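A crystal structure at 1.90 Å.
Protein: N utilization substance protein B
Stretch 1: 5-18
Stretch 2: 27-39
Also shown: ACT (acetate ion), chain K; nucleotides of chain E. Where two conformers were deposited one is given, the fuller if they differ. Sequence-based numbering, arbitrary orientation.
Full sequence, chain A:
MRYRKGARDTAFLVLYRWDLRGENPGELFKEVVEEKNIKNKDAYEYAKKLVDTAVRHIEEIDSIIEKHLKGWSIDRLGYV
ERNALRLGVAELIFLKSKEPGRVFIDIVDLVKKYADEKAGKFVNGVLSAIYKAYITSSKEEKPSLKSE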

# COMPACT_ATOMS: atom_id res chain seq x y z
N LYS A 5 -0.27 12.93 -10.31
CA LYS A 5 -1.09 12.57 -9.15
C LYS A 5 -1.64 11.15 -9.33
O LYS A 5 -1.56 10.32 -8.43
N GLY A 6 -2.21 10.88 -10.50
CA GLY A 6 -2.70 9.55 -10.81
C GLY A 6 -1.58 8.52 -10.81
O GLY A 6 -1.77 7.39 -10.36
N ALA A 7 -0.41 8.90 -11.30
CA ALA A 7 0.72 7.96 -11.36
C ALA A 7 1.19 7.57 -9.95
O ALA A 7 1.58 6.43 -9.71
N ARG A 8 1.16 8.53 -9.03
CA ARG A 8 1.49 8.27 -7.63
C ARG A 8 0.47 7.32 -6.98
O ARG A 8 0.85 6.46 -6.19
N ASP A 9 -0.80 7.48 -7.32
CA ASP A 9 -1.80 6.52 -6.83
C ASP A 9 -1.51 5.10 -7.35
O ASP A 9 -1.54 4.12 -6.59
N THR A 10 -1.21 4.97 -8.64
CA THR A 10 -0.85 3.67 -9.19
C THR A 10 0.34 3.06 -8.47
O THR A 10 0.31 1.89 -8.07
N ALA A 11 1.39 3.85 -8.31
CA ALA A 11 2.62 3.37 -7.70
C ALA A 11 2.37 2.98 -6.24
O ALA A 11 2.87 1.94 -5.77
N PHE A 12 1.60 3.80 -5.51
CA PHE A 12 1.26 3.46 -4.13
C PHE A 12 0.52 2.11 -4.05
O PHE A 12 0.84 1.26 -3.20
N LEU A 13 -0.45 1.90 -4.93
CA LEU A 13 -1.22 0.66 -4.93
C LEU A 13 -0.31 -0.53 -5.17
O LEU A 13 -0.51 -1.60 -4.57
N VAL A 14 0.68 -0.36 -6.04
CA VAL A 14 1.60 -1.45 -6.32
C VAL A 14 2.47 -1.77 -5.10
O VAL A 14 2.59 -2.92 -4.73
N LEU A 15 3.04 -0.74 -4.46
CA LEU A 15 3.86 -0.94 -3.28
C LEU A 15 3.04 -1.56 -2.15
O LEU A 15 3.52 -2.43 -1.44
N TYR A 16 1.81 -1.10 -1.99
CA TYR A 16 0.90 -1.62 -0.97
C TYR A 16 0.66 -3.11 -1.20
O TYR A 16 0.81 -3.93 -0.28
N ARG A 17 0.34 -3.50 -2.44
CA ARG A 17 0.15 -4.91 -2.76
C ARG A 17 1.40 -5.75 -2.59
O ARG A 17 1.35 -6.90 -2.17
N TRP A 18 2.53 -5.17 -2.96
CA TRP A 18 3.82 -5.86 -2.87
C TRP A 18 4.11 -6.17 -1.40
O TRP A 18 4.52 -7.28 -1.04
N GLU A 27 4.72 -7.97 -12.07
CA GLU A 27 3.41 -8.61 -12.21
C GLU A 27 2.31 -7.86 -11.45
O GLU A 27 1.15 -7.79 -11.90
N LEU A 28 2.64 -7.34 -10.28
CA LEU A 28 1.69 -6.54 -9.50
C LEU A 28 1.37 -5.23 -10.24
O LEU A 28 0.23 -4.76 -10.22
N PHE A 29 2.37 -4.65 -10.90
CA PHE A 29 2.19 -3.43 -11.68
C PHE A 29 1.23 -3.67 -12.85
O PHE A 29 0.35 -2.86 -13.13
N LYS A 30 1.41 -4.79 -13.53
CA LYS A 30 0.53 -5.17 -14.62
C LYS A 30 -0.91 -5.31 -14.10
O LYS A 30 -1.84 -4.84 -14.75
N GLU A 31 -1.10 -5.91 -12.93
CA GLU A 31 -2.44 -6.05 -12.36
C GLU A 31 -3.11 -4.68 -12.12
O GLU A 31 -4.28 -4.48 -12.46
N VAL A 32 -2.37 -3.76 -11.52
CA VAL A 32 -2.95 -2.45 -11.19
C VAL A 32 -3.28 -1.65 -12.45
O VAL A 32 -4.33 -1.01 -12.53
N VAL A 33 -2.39 -1.70 -13.44
CA VAL A 33 -2.60 -0.99 -14.70
C VAL A 33 -3.89 -1.48 -15.37
O VAL A 33 -4.70 -0.68 -15.87
N GLU A 34 -4.10 -2.79 -15.38
CA GLU A 34 -5.31 -3.34 -15.98
C GLU A 34 -6.57 -2.96 -15.20
O GLU A 34 -7.59 -2.65 -15.79
N GLU A 35 -6.50 -2.97 -13.87
CA GLU A 35 -7.66 -2.64 -13.05
C GLU A 35 -8.06 -1.17 -13.16
O GLU A 35 -9.24 -0.85 -13.14
N LYS A 36 -7.06 -0.29 -13.26
CA LYS A 36 -7.32 1.14 -13.39
C LYS A 36 -7.45 1.56 -14.85
O LYS A 36 -7.67 2.73 -15.15
N ASN A 37 -7.29 0.60 -15.76
CA ASN A 37 -7.33 0.89 -17.18
C ASN A 37 -6.43 2.08 -17.54
O ASN A 37 -6.88 3.03 -18.18
N ILE A 38 -5.17 2.03 -17.10
CA ILE A 38 -4.20 3.03 -17.49
C ILE A 38 -3.93 2.85 -18.98
O ILE A 38 -3.64 1.75 -19.45
N LYS A 39 -4.05 3.94 -19.73
CA LYS A 39 -3.93 3.89 -21.18
C LYS A 39 -3.10 5.04 -21.73
O LYS A 39 -2.92 5.14 -22.94

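Two helices that cross obliquely often bury a small apolar centre and place their charged side chains around it, and the pair formed by residues 5-18 and 27-36 of N utilization substance protein B is a compact example. Their axes approach to 9.2 Å at an angle of 132°, and the backbones come nearest at Val14 and Phe29, whose CA atoms lie 5.7 Å apart. Between the stretches 5-18 and 27-39 the contact buries 623 Å², both sides summed.

At the centre Val32, a t rotamer, points toward the first helix and fits as a knob among Thr10, Leu13, Val14 and Arg17. Val32 CG2 lies 3.6 Å from Val14 CG2, Val32 CG1 is 3.9 Å from Thr10 CG2, and both of these Val32 methyls lie 4.2 Å from Leu13 CB. Val14, also t, leaves its backbone sideways, yet its two methyls spread over the second helix: CG2 sits 4.0 Å from Phe29 CD1, and CG1 4.1 Å from Leu28 CB. The Phe29 ring, with chi1 in t, also receives Thr10 CG2 at 4.1 Å from its CE1. Leu28, with chi1 m and chi2 t, extends the apolar surface toward Trp18, its CD1 lying 3.8 Å from Trp18 CB; the indole itself leads away.

Beyond this centre, long side chains combine aliphatic packing with charge pairing. Arg17, chi1 m at -90°, is a knob among Leu28, Glu31, Val32 and Glu35. Val32 CG2 covers one face of its guanidinium, leaving the edge to Glu35, an m rotamer at chi1. In this salt bridge Arg17 NH2 donates to Glu35 OE1 at 2.7 Å, and Arg17 NH1 donates to Glu35 OE1 at 2.9 Å and to Glu35 OE2 at 3.1 Å. Glu31 adds a longer salt bridge, with its OE1 3.7 Å from Arg17 NH1.

Lys36 answers from the second helix. Its chi angles run m, t, p, t, and it lies among Gly6, Asp9, Thr10 and Leu13, with its CD 4.1 Å from Leu13 CD1. Lys36 NZ donates to Asp9 OD2 at 2.7 Å, completing a salt bridge, and Lys36 NZ also donates to Thr10 OG1 at 2.9 Å. Thr10, chi1 m, thus turns its methyl to the apolar centre and its hydroxyl to the lysine. Asp9, chi1 t, starts sideways, but its carboxylate comes nearer.

The bound groups lie outside this contact. Arg8, which points away, donates from NH1 to O6 of G1 at 2.9 Å, and Lys30 NZ donates to acetate OXT at 2.7 Å.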

# COMPACT_ATOMS: atom_id res chain seq x y z
CB LYS A 5 -2.25 13.55 -8.96
CG LYS A 5 -3.07 13.31 -7.70
CD LYS A 5 -4.12 14.44 -7.51
CE LYS A 5 -5.01 14.20 -6.29
NZ LYS A 5 -4.24 14.33 -5.01
CB ALA A 7 1.87 8.57 -12.14
CB ARG A 8 1.58 9.58 -6.86
CG ARG A 8 2.82 10.38 -7.26
CD ARG A 8 2.79 11.82 -6.74
NE ARG A 8 3.89 12.59 -7.32
CZ ARG A 8 3.76 13.76 -7.93
NH1 ARG A 8 2.57 14.37 -7.99
NH2 ARG A 8 4.83 14.35 -8.45
CB ASP A 9 -3.21 6.95 -7.23
CG ASP A 9 -4.26 5.90 -6.86
OD1 ASP A 9 -4.64 5.82 -5.67
OD2 ASP A 9 -4.70 5.14 -7.74
CB THR A 10 -0.53 3.79 -10.69
OG1 THR A 10 -1.70 4.24 -11.39
CG2 THR A 10 -0.07 2.45 -11.26
CB ALA A 11 3.71 4.45 -7.77
CB PHE A 12 0.38 4.53 -3.49
CG PHE A 12 -0.29 4.05 -2.23
CD1 PHE A 12 0.39 4.06 -1.03
CD2 PHE A 12 -1.60 3.56 -2.26
CE1 PHE A 12 -0.21 3.59 0.14
CE2 PHE A 12 -2.21 3.10 -1.11
CZ PHE A 12 -1.50 3.10 0.10
CB LEU A 13 -2.33 0.70 -6.00
CG LEU A 13 -3.42 1.76 -5.72
CD1 LEU A 13 -4.51 1.75 -6.78
CD2 LEU A 13 -4.04 1.55 -4.33
CB VAL A 14 2.43 -1.21 -7.60
CG1 VAL A 14 3.48 -2.33 -7.78
CG2 VAL A 14 1.50 -1.16 -8.84
CB LEU A 15 4.48 0.39 -2.82
CG LEU A 15 5.47 1.02 -3.81
CD1 LEU A 15 6.03 2.36 -3.30
CD2 LEU A 15 6.62 0.05 -4.12
CB TYR A 16 -0.40 -0.79 -0.99
CG TYR A 16 -1.57 -1.33 -0.17
CD1 TYR A 16 -1.67 -1.07 1.19
CD2 TYR A 16 -2.59 -2.05 -0.78
CE1 TYR A 16 -2.76 -1.53 1.93
CE2 TYR A 16 -3.67 -2.51 -0.05
CZ TYR A 16 -3.75 -2.25 1.30
OH TYR A 16 -4.82 -2.74 2.01
CB ARG A 17 -0.34 -5.07 -4.19
CG ARG A 17 -1.83 -5.05 -4.28
CD ARG A 17 -2.30 -4.95 -5.72
NE ARG A 17 -3.57 -4.26 -5.77
CZ ARG A 17 -4.42 -4.33 -6.78
NH1 ARG A 17 -4.13 -5.07 -7.84
NH2 ARG A 17 -5.56 -3.67 -6.72
CB TRP A 18 4.90 -4.94 -3.45
CG TRP A 18 6.28 -5.51 -3.49
CD1 TRP A 18 6.65 -6.76 -3.85
CD2 TRP A 18 7.48 -4.80 -3.18
NE1 TRP A 18 8.01 -6.88 -3.78
CE2 TRP A 18 8.55 -5.68 -3.38
CE3 TRP A 18 7.75 -3.49 -2.77
CZ2 TRP A 18 9.87 -5.32 -3.16
CZ3 TRP A 18 9.06 -3.13 -2.55
CH2 TRP A 18 10.11 -4.03 -2.76
CB GLU A 27 3.49 -10.07 -11.73
CG GLU A 27 4.15 -11.02 -12.73
CD GLU A 27 4.50 -12.38 -12.12
OE1 GLU A 27 3.76 -12.86 -11.23
OE2 GLU A 27 5.53 -12.96 -12.53
CB LEU A 28 2.22 -6.26 -8.09
CG LEU A 28 2.38 -7.50 -7.20
CD1 LEU A 28 3.05 -7.15 -5.89
CD2 LEU A 28 1.02 -8.18 -6.96
CB PHE A 29 3.55 -2.94 -12.20
CG PHE A 29 3.48 -1.63 -12.94
CD1 PHE A 29 3.40 -0.43 -12.25
CD2 PHE A 29 3.53 -1.59 -14.33
CE1 PHE A 29 3.34 0.80 -12.93
CE2 PHE A 29 3.47 -0.37 -15.01
CZ PHE A 29 3.38 0.82 -14.30
CB LYS A 30 1.04 -6.46 -15.29
CG LYS A 30 0.14 -7.07 -16.35
CD LYS A 30 0.55 -8.53 -16.67
CE LYS A 30 1.75 -8.62 -17.62
NZ LYS A 30 2.21 -10.03 -17.82
CB GLU A 31 -2.41 -6.80 -11.02
CG GLU A 31 -2.27 -8.29 -11.12
CD GLU A 31 -2.28 -8.96 -9.75
OE1 GLU A 31 -2.60 -8.29 -8.74
OE2 GLU A 31 -1.96 -10.16 -9.68
CB VAL A 32 -2.04 -1.64 -10.25
CG1 VAL A 32 -2.59 -0.23 -10.06
CG2 VAL A 32 -1.91 -2.35 -8.90
CB VAL A 33 -1.38 -1.17 -15.64
CG1 VAL A 33 -1.74 -0.85 -17.09
CG2 VAL A 33 -0.20 -0.30 -15.17
CB GLU A 34 -5.20 -4.85 -16.11
CG GLU A 34 -4.05 -5.28 -17.01
CD GLU A 34 -4.04 -6.77 -17.30
OE1 GLU A 34 -4.95 -7.48 -16.81
OE2 GLU A 34 -3.13 -7.23 -18.03
CB GLU A 35 -7.40 -2.96 -11.58
CG GLU A 35 -7.39 -4.45 -11.29
CD GLU A 35 -6.65 -4.78 -10.01
OE1 GLU A 35 -6.32 -3.83 -9.28
OE2 GLU A 35 -6.38 -5.97 -9.75
CB LYS A 36 -6.18 1.95 -12.75
CG LYS A 36 -6.09 1.83 -11.25
CD LYS A 36 -4.97 2.72 -10.71
CE LYS A 36 -5.41 4.17 -10.65
NZ LYS A 36 -4.26 5.08 -10.44
CB ASN A 37 -8.78 1.15 -17.63
CG ASN A 37 -8.97 1.00 -19.13
OD1 ASN A 37 -8.18 0.34 -19.81
ND2 ASN A 37 -10.02 1.62 -19.66
CB ILE A 38 -2.87 2.89 -16.72
CG1 ILE A 38 -3.10 2.89 -15.20
CG2 ILE A 38 -1.90 4.01 -17.10
CD1 ILE A 38 -3.83 4.11 -14.68
CB LYS A 39 -5.33 3.91 -21.80
CG LYS A 39 -6.31 4.71 -20.96
CD LYS A 39 -7.37 5.43 -21.77
CE LYS A 39 -7.85 6.65 -20.98
NZ LYS A 39 -9.03 7.35 -21.58
C ACT K . 5.55 -9.19 -15.99
O ACT K . 6.20 -10.12 -15.45
OXT ACT K . 4.38 -9.47 -16.33
CH3 ACT K . 6.13 -7.82 -16.22
O5' G E 1 -2.36 22.33 -13.32
C5' G E 1 -3.68 22.08 -12.85
C4' G E 1 -3.73 22.08 -11.34
O4' G E 1 -3.00 20.93 -10.84
C3' G E 1 -3.10 23.29 -10.66
O3' G E 1 -3.73 23.45 -9.39
C2' G E 1 -1.66 22.80 -10.47
O2' G E 1 -0.90 23.52 -9.52
C1' G E 1 -1.91 21.36 -10.04
N9 G E 1 -0.80 20.43 -10.24
C8 G E 1 0.21 20.36 -11.18
N7 G E 1 0.98 19.31 -10.99
C5 G E 1 0.44 18.67 -9.89
C6 G E 1 0.81 17.48 -9.18
O6 G E 1 1.76 16.74 -9.41
N1 G E 1 -0.03 17.20 -8.11
C2 G E 1 -1.11 17.97 -7.76
N2 G E 1 -1.83 17.59 -6.70
N3 G E 1 -1.46 19.07 -8.39
C4 G E 1 -0.65 19.35 -9.43
P G E 2 -4.07 24.89 -8.79
OP1 G E 2 -5.52 25.03 -8.79
OP2 G E 2 -3.25 25.89 -9.52
O5' G E 2 -3.55 24.75 -7.29
C5' G E 2 -3.88 25.68 -6.28
C4' G E 2 -3.76 25.06 -4.91
O4' G E 2 -4.79 24.06 -4.74
C3' G E 2 -2.46 24.28 -4.65
O3' G E 2 -1.37 25.12 -4.31
C2' G E 2 -2.87 23.33 -3.53
O2' G E 2 -2.84 23.98 -2.27
C1' G E 2 -4.32 23.01 -3.90
N9 G E 2 -4.45 21.73 -4.61
C8 G E 2 -4.40 21.50 -5.97
N7 G E 2 -4.53 20.24 -6.27
C5 G E 2 -4.65 19.59 -5.05
C6 G E 2 -4.82 18.21 -4.76
O6 G E 2 -4.89 17.26 -5.56
N1 G E 2 -4.92 17.98 -3.39
C2 G E 2 -4.84 18.96 -2.43
N2 G E 2 -4.96 18.54 -1.17
N3 G E 2 -4.68 20.25 -2.69
C4 G E 2 -4.60 20.49 -4.02